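Local coordinates for protein glutathione S-transferase omega-like 2 (Saccharomyces cerevisiae, PDB 5LKB) that uses glutathione as a one-cysteine thiol transferase and reduces dehydroascorbate and dimethylarsinic acid, and also reacts with glutathionyl-(hydro)quinones, at residues Y41-C46 / S68-H73; A49-I54 / L290-I295; Q303-N308 / R348-I353. All coordinates share one frame; numbering follows the deposited sequence.

Contact 1: Y41-C46 / S68-H73; sequences YVSLAC and SVVHWH
The first beta-alpha-beta unit of the thioredoxin-like domain brings strand 38-42 beside strand 66-69, a parallel pair that opens toward the active-site turn. Two backbone bonds hold it: Val-42 N gives to Ser-68 O at 3.1 Å, and Val-42 O receives Val-70 N at 2.9 Å, each donor nearly in line with the acceptor's C=O. Tyr-41 and Ser-68 share one face, Tyr-41 CD1 lying 3.8 Å from Ser-68 CB. On the other, Val-42 CG2 meets Val-69 CG2 obliquely, and Val-69 CG1, anti to its backbone N, meets Leu-44 CG nearly at right angles, 4.0 Å away. Beyond, the chains splay, and a water bridges them, accepting from Leu-44 N, donating to Val-70 O and bonding to Ser-43 OG. That oxygen, anti to its backbone N (chi1 171°), takes the N-H of Ala-45 at 3.0 Å, an ST turn leading to Cys-46, the nucleophile and N-cap of helix 47-58. Val-70 CG2 packs on Ser-43 CB at 3.5 Å, next to Trp-79, which binds glutathione. Helix 47-58 covers the Val-42 face through Ala-49, Thr-52 and Leu-53, strand 160-163 flanks strand 38-42 on its far edge, and His-341 of helix 339-349 reaches Leu-44.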
loop_
_atom_site.group_PDB
_atom_site.type_symbol
_atom_site.label_atom_id
_atom_site.label_comp_id
_atom_site.label_asym_id
_atom_site.label_seq_id
_atom_site.Cartn_x
_atom_site.Cartn_y
_atom_site.Cartn_z
ATOM N N TYR A 41 -17.666 -12.608 23.201
ATOM C CA TYR A 41 -18.090 -11.582 22.249
ATOM C C TYR A 41 -16.846 -11.052 21.536
ATOM O O TYR A 41 -15.884 -10.658 22.186
ATOM C CB TYR A 41 -18.761 -10.404 22.963
ATOM C CG TYR A 41 -20.100 -10.747 23.641
ATOM C CD1 TYR A 41 -21.282 -10.731 22.903
ATOM C CD2 TYR A 41 -20.170 -11.093 24.985
ATOM C CE1 TYR A 41 -22.497 -11.048 23.488
ATOM C CE2 TYR A 41 -21.377 -11.391 25.567
ATOM C CZ TYR A 41 -22.535 -11.324 24.837
ATOM O OH TYR A 41 -23.741 -11.642 25.449
ATOM N N VAL A 42 -16.872 -11.060 20.194
ATOM C CA VAL A 42 -15.696 -10.744 19.397
ATOM C C VAL A 42 -16.088 -9.850 18.243
ATOM O O VAL A 42 -17.264 -9.690 17.912
ATOM C CB VAL A 42 -15.034 -12.002 18.804
ATOM C CG1 VAL A 42 -14.675 -13.002 19.885
ATOM C CG2 VAL A 42 -15.959 -12.682 17.825
ATOM N N SER A 43 -15.058 -9.258 17.626
ATOM C CA SER A 43 -15.103 -8.871 16.216
ATOM C C SER A 43 -14.201 -9.797 15.437
ATOM O O SER A 43 -13.106 -10.102 15.869
ATOM C CB SER A 43 -14.649 -7.434 15.982
ATOM O OG SER A 43 -14.503 -7.149 14.585
ATOM N N LEU A 44 -14.657 -10.245 14.251
ATOM C CA LEU A 44 -13.770 -10.989 13.350
ATOM C C LEU A 44 -12.686 -10.117 12.706
ATOM O O LEU A 44 -11.681 -10.675 12.256
ATOM C CB LEU A 44 -14.607 -11.607 12.241
ATOM C CG LEU A 44 -15.504 -12.777 12.594
ATOM C CD1 LEU A 44 -16.533 -13.076 11.543
ATOM C CD2 LEU A 44 -14.604 -13.974 12.816
ATOM N N ALA A 45 -12.780 -8.808 12.795
ATOM C CA ALA A 45 -11.739 -7.939 12.241
ATOM C C ALA A 45 -10.537 -7.822 13.177
ATOM O O ALA A 45 -9.407 -7.524 12.728
ATOM C CB ALA A 45 -12.287 -6.545 12.012
ATOM N N CYS A 46 -10.785 -8.031 14.507
ATOM C CA CYS A 46 -9.813 -7.687 15.536
ATOM C C CYS A 46 -8.823 -8.823 15.714
ATOM O O CYS A 46 -9.247 -9.946 15.998
ATOM C CB CYS A 46 -10.542 -7.490 16.885
ATOM S SG CYS A 46 -9.445 -7.312 18.274
ATOM N N SER A 68 -20.729 -14.567 19.899
ATOM C CA SER A 68 -21.495 -13.589 19.166
ATOM C C SER A 68 -20.502 -12.599 18.576
ATOM O O SER A 68 -19.419 -12.397 19.141
ATOM C CB SER A 68 -22.509 -12.851 20.015
ATOM O OG SER A 68 -23.446 -13.835 20.504
ATOM N N VAL A 69 -20.880 -11.960 17.470
ATOM C CA VAL A 69 -19.933 -11.170 16.653
ATOM C C VAL A 69 -20.498 -9.770 16.409
ATOM O O VAL A 69 -21.597 -9.614 15.859
ATOM C CB VAL A 69 -19.634 -11.872 15.326
ATOM C CG1 VAL A 69 -18.565 -11.052 14.598
ATOM C CG2 VAL A 69 -19.178 -13.260 15.540
ATOM N N VAL A 70 -19.739 -8.741 16.801
ATOM C CA VAL A 70 -20.104 -7.373 16.508
ATOM C C VAL A 70 -19.895 -7.049 15.028
ATOM O O VAL A 70 -19.163 -7.745 14.321
ATOM C CB VAL A 70 -19.316 -6.378 17.382
ATOM C CG1 VAL A 70 -19.721 -6.565 18.877
ATOM C CG2 VAL A 70 -17.826 -6.465 17.201
ATOM N N HIS A 71 -20.518 -5.956 14.608
ATOM C CA HIS A 71 -20.362 -5.405 13.263
ATOM C C HIS A 71 -18.917 -5.005 13.066
ATOM O O HIS A 71 -18.224 -4.590 13.998
ATOM C CB HIS A 71 -21.266 -4.198 13.104
ATOM C CG HIS A 71 -21.609 -3.846 11.697
ATOM N ND1 HIS A 71 -20.722 -3.229 10.854
ATOM C CD2 HIS A 71 -22.765 -3.981 11.003
ATOM C CE1 HIS A 71 -21.321 -2.995 9.697
ATOM N NE2 HIS A 71 -22.570 -3.436 9.766
ATOM N N TRP A 72 -18.451 -5.137 11.812
ATOM C CA TRP A 72 -17.099 -4.703 11.466
ATOM C C TRP A 72 -16.919 -3.192 11.484
ATOM O O TRP A 72 -15.784 -2.732 11.640
ATOM C CB TRP A 72 -16.664 -5.289 10.105
ATOM C CG TRP A 72 -17.713 -5.099 9.015
ATOM C CD1 TRP A 72 -18.613 -6.039 8.613
ATOM C CD2 TRP A 72 -18.002 -3.913 8.267
ATOM N NE1 TRP A 72 -19.454 -5.511 7.651
ATOM C CE2 TRP A 72 -19.098 -4.217 7.423
ATOM C CE3 TRP A 72 -17.461 -2.616 8.230
ATOM C CZ2 TRP A 72 -19.625 -3.293 6.535
ATOM C CZ3 TRP A 72 -18.004 -1.701 7.324
ATOM C CH2 TRP A 72 -19.075 -2.050 6.511
ATOM N N HIS A 73 -17.989 -2.411 11.392
ATOM C CA HIS A 73 -17.877 -0.966 11.384
ATOM C C HIS A 73 -17.807 -0.414 12.818
ATOM O O HIS A 73 -18.755 -0.577 13.612
ATOM C CB HIS A 73 -18.994 -0.278 10.606
ATOM C CG HIS A 73 -18.816 1.199 10.523
ATOM N ND1 HIS A 73 -19.745 2.101 11.007
ATOM C CD2 HIS A 73 -17.801 1.944 10.018
ATOM C CE1 HIS A 73 -19.314 3.331 10.780
ATOM N NE2 HIS A 73 -18.126 3.262 10.199
HETATM O O HOH W 1 -16.645 -8.202 13.323
#

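Contact 2: A49-I54 / L290-I295; sequences AHRTLI and LYTTVI
Thr-292 drives its methyl against helix 47-58 while its hydroxyl turns to the polar side. OG1 takes the crowded position over the backbone, flanked by N and C, and CG2 lies beside the backbone N, 3.6 Å from His-50 CB and 3.7 Å from Ile-54 CD1. The side chain of His-50 runs alongside in the opposite sense, CG anti to the backbone N (chi1 -167°), and extends to Tyr-291, whose edge is turned toward the imidazole face in an offset edge-to-face pair with planes at 75°; His-50 CE1 and Tyr-291 CE1 are 3.8 Å apart. Ile-54 CD1 completes the patch, 3.9 Å from Tyr-291 CD1. Here the first helix of the thioredoxin-like domain meets helix 285-304 of the all-helical C-terminal domain, the GST interdomain packing, local axes 9.3 Å apart and inclined at 120°. At the polar margin Arg-51, extended from CG to NE, gives NE to a water at 2.8 Å; the water donates to Thr-292 OG1 at 2.9 Å, a hydroxyl that also bonds to Pro-47 O. Arg-51 NH1 makes a weak bond to Ser-174, a glutathione-binding residue. Both imidazole nitrogens of buried His-50 are satisfied, ND1 by Arg-296 and NE2 by Thr-336, which fixes the ring's rotation; Tyr-291 OH bonds to Thr-337.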
loop_
_atom_site.group_PDB
_atom_site.type_symbol
_atom_site.label_atom_id
_atom_site.label_comp_id
_atom_site.label_asym_id
_atom_site.label_seq_id
_atom_site.Cartn_x
_atom_site.Cartn_y
_atom_site.Cartn_z
ATOM N N ALA A 49 -9.128 -10.293 19.433
ATOM C CA ALA A 49 -10.264 -11.210 19.546
ATOM C C ALA A 49 -10.042 -12.470 18.729
ATOM O O ALA A 49 -10.459 -13.566 19.111
ATOM C CB ALA A 49 -11.538 -10.487 19.115
ATOM N N HIS A 50 -9.371 -12.349 17.574
ATOM C CA HIS A 50 -9.122 -13.503 16.745
ATOM C C HIS A 50 -8.340 -14.564 17.528
ATOM O O HIS A 50 -8.537 -15.731 17.336
ATOM C CB HIS A 50 -8.434 -13.056 15.435
ATOM C CG HIS A 50 -8.389 -14.092 14.352
ATOM N ND1 HIS A 50 -7.814 -13.827 13.106
ATOM C CD2 HIS A 50 -8.906 -15.337 14.283
ATOM C CE1 HIS A 50 -7.969 -14.890 12.345
ATOM N NE2 HIS A 50 -8.638 -15.817 13.030
ATOM N N ARG A 51 -7.417 -14.157 18.402
ATOM C CA ARG A 51 -6.660 -15.115 19.196
ATOM C C ARG A 51 -7.595 -16.023 19.930
ATOM O O ARG A 51 -7.341 -17.215 20.002
ATOM C CB ARG A 51 -5.808 -14.400 20.242
ATOM C CG ARG A 51 -4.743 -13.387 19.734
ATOM C CD ARG A 51 -4.280 -12.600 20.932
ATOM N NE ARG A 51 -2.995 -11.956 20.705
ATOM C CZ ARG A 51 -2.302 -11.354 21.654
ATOM N NH1 ARG A 51 -2.782 -11.361 22.908
ATOM N NH2 ARG A 51 -1.145 -10.800 21.365
ATOM N N THR A 52 -8.665 -15.454 20.458
ATOM C CA THR A 52 -9.570 -16.232 21.299
ATOM C C THR A 52 -10.428 -17.175 20.476
ATOM O O THR A 52 -10.781 -18.254 20.967
ATOM C CB THR A 52 -10.415 -15.316 22.191
ATOM O OG1 THR A 52 -11.417 -14.604 21.490
ATOM C CG2 THR A 52 -9.577 -14.317 22.938
ATOM N N LEU A 53 -10.811 -16.794 19.242
ATOM C CA LEU A 53 -11.570 -17.686 18.382
ATOM C C LEU A 53 -10.737 -18.895 17.990
ATOM O O LEU A 53 -11.232 -20.028 18.022
ATOM C CB LEU A 53 -12.025 -16.968 17.142
ATOM C CG LEU A 53 -13.049 -15.897 17.300
ATOM C CD1 LEU A 53 -13.357 -15.268 15.913
ATOM C CD2 LEU A 53 -14.352 -16.383 17.916
ATOM N N ILE A 54 -9.476 -18.687 17.627
ATOM C CA ILE A 54 -8.602 -19.779 17.239
ATOM C C ILE A 54 -8.454 -20.753 18.420
ATOM O O ILE A 54 -8.547 -21.979 18.274
ATOM C CB ILE A 54 -7.228 -19.270 16.763
ATOM C CG1 ILE A 54 -7.412 -18.467 15.456
ATOM C CG2 ILE A 54 -6.272 -20.415 16.530
ATOM C CD1 ILE A 54 -6.292 -17.514 15.180
ATOM N N LEU A 290 1.129 -14.604 16.889
ATOM C CA LEU A 290 1.784 -14.002 15.716
ATOM C C LEU A 290 0.845 -14.049 14.525
ATOM O O LEU A 290 0.803 -13.088 13.727
ATOM C CB LEU A 290 3.077 -14.731 15.382
ATOM C CG LEU A 290 3.854 -14.230 14.147
ATOM C CD1 LEU A 290 4.247 -12.808 14.361
ATOM C CD2 LEU A 290 5.057 -15.073 13.896
ATOM N N TYR A 291 0.135 -15.155 14.345
ATOM C CA TYR A 291 -0.717 -15.353 13.160
ATOM C C TYR A 291 -1.739 -14.228 12.984
ATOM O O TYR A 291 -2.009 -13.786 11.846
ATOM C CB TYR A 291 -1.500 -16.669 13.302
ATOM C CG TYR A 291 -2.536 -16.935 12.209
ATOM C CD1 TYR A 291 -3.804 -16.500 12.375
ATOM C CD2 TYR A 291 -2.220 -17.583 11.036
ATOM C CE1 TYR A 291 -4.776 -16.693 11.436
ATOM C CE2 TYR A 291 -3.197 -17.807 10.057
ATOM C CZ TYR A 291 -4.464 -17.393 10.269
ATOM O OH TYR A 291 -5.451 -17.586 9.323
ATOM N N THR A 292 -2.392 -13.800 14.044
ATOM C CA THR A 292 -3.502 -12.872 13.870
ATOM C C THR A 292 -3.007 -11.548 13.274
ATOM O O THR A 292 -3.751 -10.881 12.555
ATOM C CB THR A 292 -4.318 -12.702 15.129
ATOM O OG1 THR A 292 -3.450 -12.166 16.129
ATOM C CG2 THR A 292 -4.927 -14.049 15.619
ATOM N N THR A 293 -1.750 -11.187 13.530
ATOM C CA THR A 293 -1.155 -10.026 12.879
ATOM C C THR A 293 -0.738 -10.367 11.461
ATOM O O THR A 293 -0.980 -9.591 10.510
ATOM C CB THR A 293 0.031 -9.496 13.675
ATOM O OG1 THR A 293 -0.431 -9.088 14.972
ATOM C CG2 THR A 293 0.674 -8.302 12.971
ATOM N N VAL A 294 0.040 -11.439 11.302
ATOM C CA VAL A 294 0.613 -11.775 9.999
ATOM C C VAL A 294 -0.480 -11.989 8.952
ATOM O O VAL A 294 -0.341 -11.517 7.820
ATOM C CB VAL A 294 1.581 -12.977 10.067
ATOM C CG1 VAL A 294 2.151 -13.339 8.661
ATOM C CG2 VAL A 294 2.776 -12.670 10.963
ATOM N N ILE A 295 -1.614 -12.616 9.308
ATOM C CA ILE A 295 -2.695 -12.854 8.344
ATOM C C ILE A 295 -3.362 -11.564 7.869
ATOM O O ILE A 295 -3.935 -11.528 6.773
ATOM C CB ILE A 295 -3.720 -13.873 8.917
ATOM C CG1 ILE A 295 -4.468 -14.566 7.777
ATOM C CG2 ILE A 295 -4.665 -13.239 9.884
ATOM C CD1 ILE A 295 -3.647 -15.482 6.908
HETATM O O HOH W 2 -1.860 -11.030 18.338
#

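Contact 3: Q303-N308 / R348-I353; sequences QHFKCN and RSHTRI
The outer nitrogen of His-304, NE2, meets the inner nitrogen of His-350, ND1, at 2.9 Å in a nearly straight hydrogen bond (167°), the side chains crossing at about a right angle. Either could be the donor. The imidazoles approach through their edges, planes inclined by 25°, without stacking. One face of His-304 is instead taken by Ile-353, whose CG2 stands 3.9 Å from the ring centroid in a CH-pi contact. The same methyl lies 3.2 Å from His-304 O. Ile-353 CD1, ending the other branch, meets the edge of the Phe-305 ring, 3.9 Å from CE1. Both segments span helix ends of the GST C-terminal domain: 303-308 takes in the weakly bonded last turn of helix 285-304 and the loop beyond, and 348-353 is where helix 339-349 runs out, His-350 leaving helical geometry first. Residues 350-353 form a type I beta turn, closed by Ile-353 N giving to His-350 O at 3.0 Å, which sets isoleucine and histidine on the same side. Lys-306, bent at its last torsion (chi4 55°), gives NZ to a water at 2.8 Å that donates to Ile-353 O. Farther out, Phe-228 makes edge-to-face pairs with His-350 and Phe-305, and His-350 NE2 hydrogen-bonds to a glycerol, probably from the crystallisation liquor. Gln-303 O bonds to Gln-303 NE2 of the second subunit, placing this helix end at the dimer interface.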
loop_
_atom_site.group_PDB
_atom_site.type_symbol
_atom_site.label_atom_id
_atom_site.label_comp_id
_atom_site.label_asym_id
_atom_site.label_seq_id
_atom_site.Cartn_x
_atom_site.Cartn_y
_atom_site.Cartn_z
ATOM N N GLN A 303 -0.990 -1.352 3.254
ATOM C CA GLN A 303 -1.556 -0.127 2.701
ATOM C C GLN A 303 -2.072 0.817 3.757
ATOM O O GLN A 303 -1.881 2.042 3.669
ATOM C CB GLN A 303 -2.667 -0.456 1.714
ATOM C CG GLN A 303 -3.220 0.661 0.887
ATOM C CD GLN A 303 -4.141 1.606 1.605
ATOM O OE1 GLN A 303 -4.899 1.216 2.488
ATOM N NE2 GLN A 303 -4.087 2.874 1.230
ATOM N N HIS A 304 -2.811 0.284 4.704
ATOM C CA HIS A 304 -3.636 1.072 5.574
ATOM C C HIS A 304 -2.832 1.606 6.741
ATOM O O HIS A 304 -3.032 2.781 7.160
ATOM C CB HIS A 304 -4.779 0.215 6.104
ATOM C CG HIS A 304 -5.723 0.940 7.006
ATOM N ND1 HIS A 304 -6.650 1.874 6.564
ATOM C CD2 HIS A 304 -5.916 0.799 8.345
ATOM C CE1 HIS A 304 -7.330 2.313 7.621
ATOM N NE2 HIS A 304 -6.885 1.690 8.705
ATOM N N PHE A 305 -1.976 0.787 7.330
ATOM C CA PHE A 305 -1.088 1.234 8.399
ATOM C C PHE A 305 0.311 1.602 7.884
ATOM O O PHE A 305 1.209 1.918 8.665
ATOM C CB PHE A 305 -0.965 0.174 9.517
ATOM C CG PHE A 305 -2.157 0.099 10.470
ATOM C CD1 PHE A 305 -3.209 1.048 10.460
ATOM C CD2 PHE A 305 -2.203 -0.888 11.459
ATOM C CE1 PHE A 305 -4.284 1.028 11.390
ATOM C CE2 PHE A 305 -3.227 -0.896 12.400
ATOM C CZ PHE A 305 -4.300 0.045 12.346
ATOM N N LYS A 306 0.511 1.634 6.573
ATOM C CA LYS A 306 1.749 2.099 5.968
ATOM C C LYS A 306 2.946 1.279 6.384
ATOM O O LYS A 306 4.100 1.750 6.357
ATOM C CB LYS A 306 1.977 3.619 6.151
ATOM C CG LYS A 306 0.783 4.474 5.773
ATOM C CD LYS A 306 1.082 5.955 6.064
ATOM C CE LYS A 306 -0.101 6.827 5.585
ATOM N NZ LYS A 306 -1.535 6.559 6.086
ATOM N N CYS A 307 2.716 -0.027 6.643
ATOM C CA CYS A 307 3.775 -0.925 7.035
ATOM C C CYS A 307 4.266 -1.600 5.774
ATOM O O CYS A 307 3.995 -2.757 5.487
ATOM C CB CYS A 307 3.176 -1.950 7.967
ATOM S SG CYS A 307 2.881 -1.305 9.676
ATOM N N ASN A 308 5.045 -0.848 4.966
ATOM C CA ASN A 308 5.127 -1.189 3.548
ATOM C C ASN A 308 6.529 -1.218 2.974
ATOM O O ASN A 308 6.671 -1.129 1.760
ATOM C CB ASN A 308 4.200 -0.299 2.722
ATOM C CG ASN A 308 4.735 1.087 2.525
ATOM O OD1 ASN A 308 5.534 1.579 3.309
ATOM N ND2 ASN A 308 4.268 1.738 1.444
ATOM N N ARG A 348 -12.892 1.274 6.708
ATOM C CA ARG A 348 -14.124 2.033 6.883
ATOM C C ARG A 348 -14.236 2.696 8.238
ATOM O O ARG A 348 -15.022 3.635 8.363
ATOM C CB ARG A 348 -15.344 1.132 6.708
ATOM C CG ARG A 348 -15.429 0.366 5.391
ATOM C CD ARG A 348 -15.554 1.348 4.233
ATOM N NE ARG A 348 -15.835 0.637 2.986
ATOM C CZ ARG A 348 -17.018 0.166 2.621
ATOM N NH1 ARG A 348 -18.104 0.378 3.396
ATOM N NH2 ARG A 348 -17.129 -0.560 1.525
ATOM N N SER A 349 -13.450 2.293 9.230
ATOM C CA SER A 349 -13.598 2.889 10.556
ATOM C C SER A 349 -12.565 3.953 10.880
ATOM O O SER A 349 -12.846 4.822 11.701
ATOM C CB SER A 349 -13.504 1.817 11.643
ATOM O OG SER A 349 -14.392 0.739 11.438
ATOM N N HIS A 350 -11.427 3.997 10.204
ATOM C CA HIS A 350 -10.327 4.866 10.597
ATOM C C HIS A 350 -10.313 6.084 9.682
ATOM O O HIS A 350 -9.518 6.193 8.740
ATOM C CB HIS A 350 -8.999 4.141 10.561
ATOM C CG HIS A 350 -8.937 3.032 11.515
ATOM N ND1 HIS A 350 -8.170 1.916 11.337
ATOM C CD2 HIS A 350 -9.570 2.877 12.704
ATOM C CE1 HIS A 350 -8.325 1.111 12.364
ATOM N NE2 HIS A 350 -9.172 1.675 13.209
ATOM N N THR A 351 -11.178 7.052 10.005
ATOM C CA THR A 351 -11.365 8.241 9.173
ATOM C C THR A 351 -10.134 9.112 9.076
ATOM O O THR A 351 -9.995 9.839 8.081
ATOM C CB THR A 351 -12.492 9.099 9.789
ATOM O OG1 THR A 351 -13.599 8.247 10.121
ATOM C CG2 THR A 351 -12.942 10.153 8.811
ATOM N N ARG A 352 -9.266 9.107 10.081
ATOM C CA ARG A 352 -8.063 9.928 10.025
ATOM C C ARG A 352 -6.946 9.293 9.222
ATOM O O ARG A 352 -5.918 9.942 8.969
ATOM C CB ARG A 352 -7.569 10.276 11.418
ATOM C CG ARG A 352 -8.602 11.085 12.221
ATOM C CD ARG A 352 -7.910 11.918 13.314
ATOM N NE ARG A 352 -7.409 11.049 14.358
ATOM C CZ ARG A 352 -8.184 10.463 15.274
ATOM N NH1 ARG A 352 -9.497 10.667 15.260
ATOM N NH2 ARG A 352 -7.659 9.667 16.212
ATOM N N ILE A 353 -7.157 8.072 8.753
ATOM C CA ILE A 353 -6.267 7.399 7.819
ATOM C C ILE A 353 -6.861 7.367 6.418
ATOM O O ILE A 353 -6.177 7.649 5.432
ATOM C CB ILE A 353 -5.959 5.973 8.325
ATOM C CG1 ILE A 353 -5.130 5.992 9.604
ATOM C CG2 ILE A 353 -5.190 5.179 7.242
ATOM C CD1 ILE A 353 -5.087 4.647 10.284
HETATM O O HOH W 3 -3.522 8.023 4.812
#

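From the N terminus, strand 38-42 enters contact 1, which closes the short beta-alpha-beta loop when strand 66-69 returns alongside. Helix 47-58 lies within that loop and supplies the first segment of contact 2, so the two contacts cross along the chain; they also touch, Leu-44 and Val-42 packing on Leu-53. Contact 2 then spans more than 230 residues to bind the thioredoxin-like domain to helix 285-304. Contact 3 follows both in series, closing a 39-residue, mostly helical loop within the C-terminal domain. It shares helix 285-304 with contact 2 without touching it, yet Arg-348 and Ser-349 pack on Trp-72 and His-73, bringing 348-353 back against the N-terminal domain.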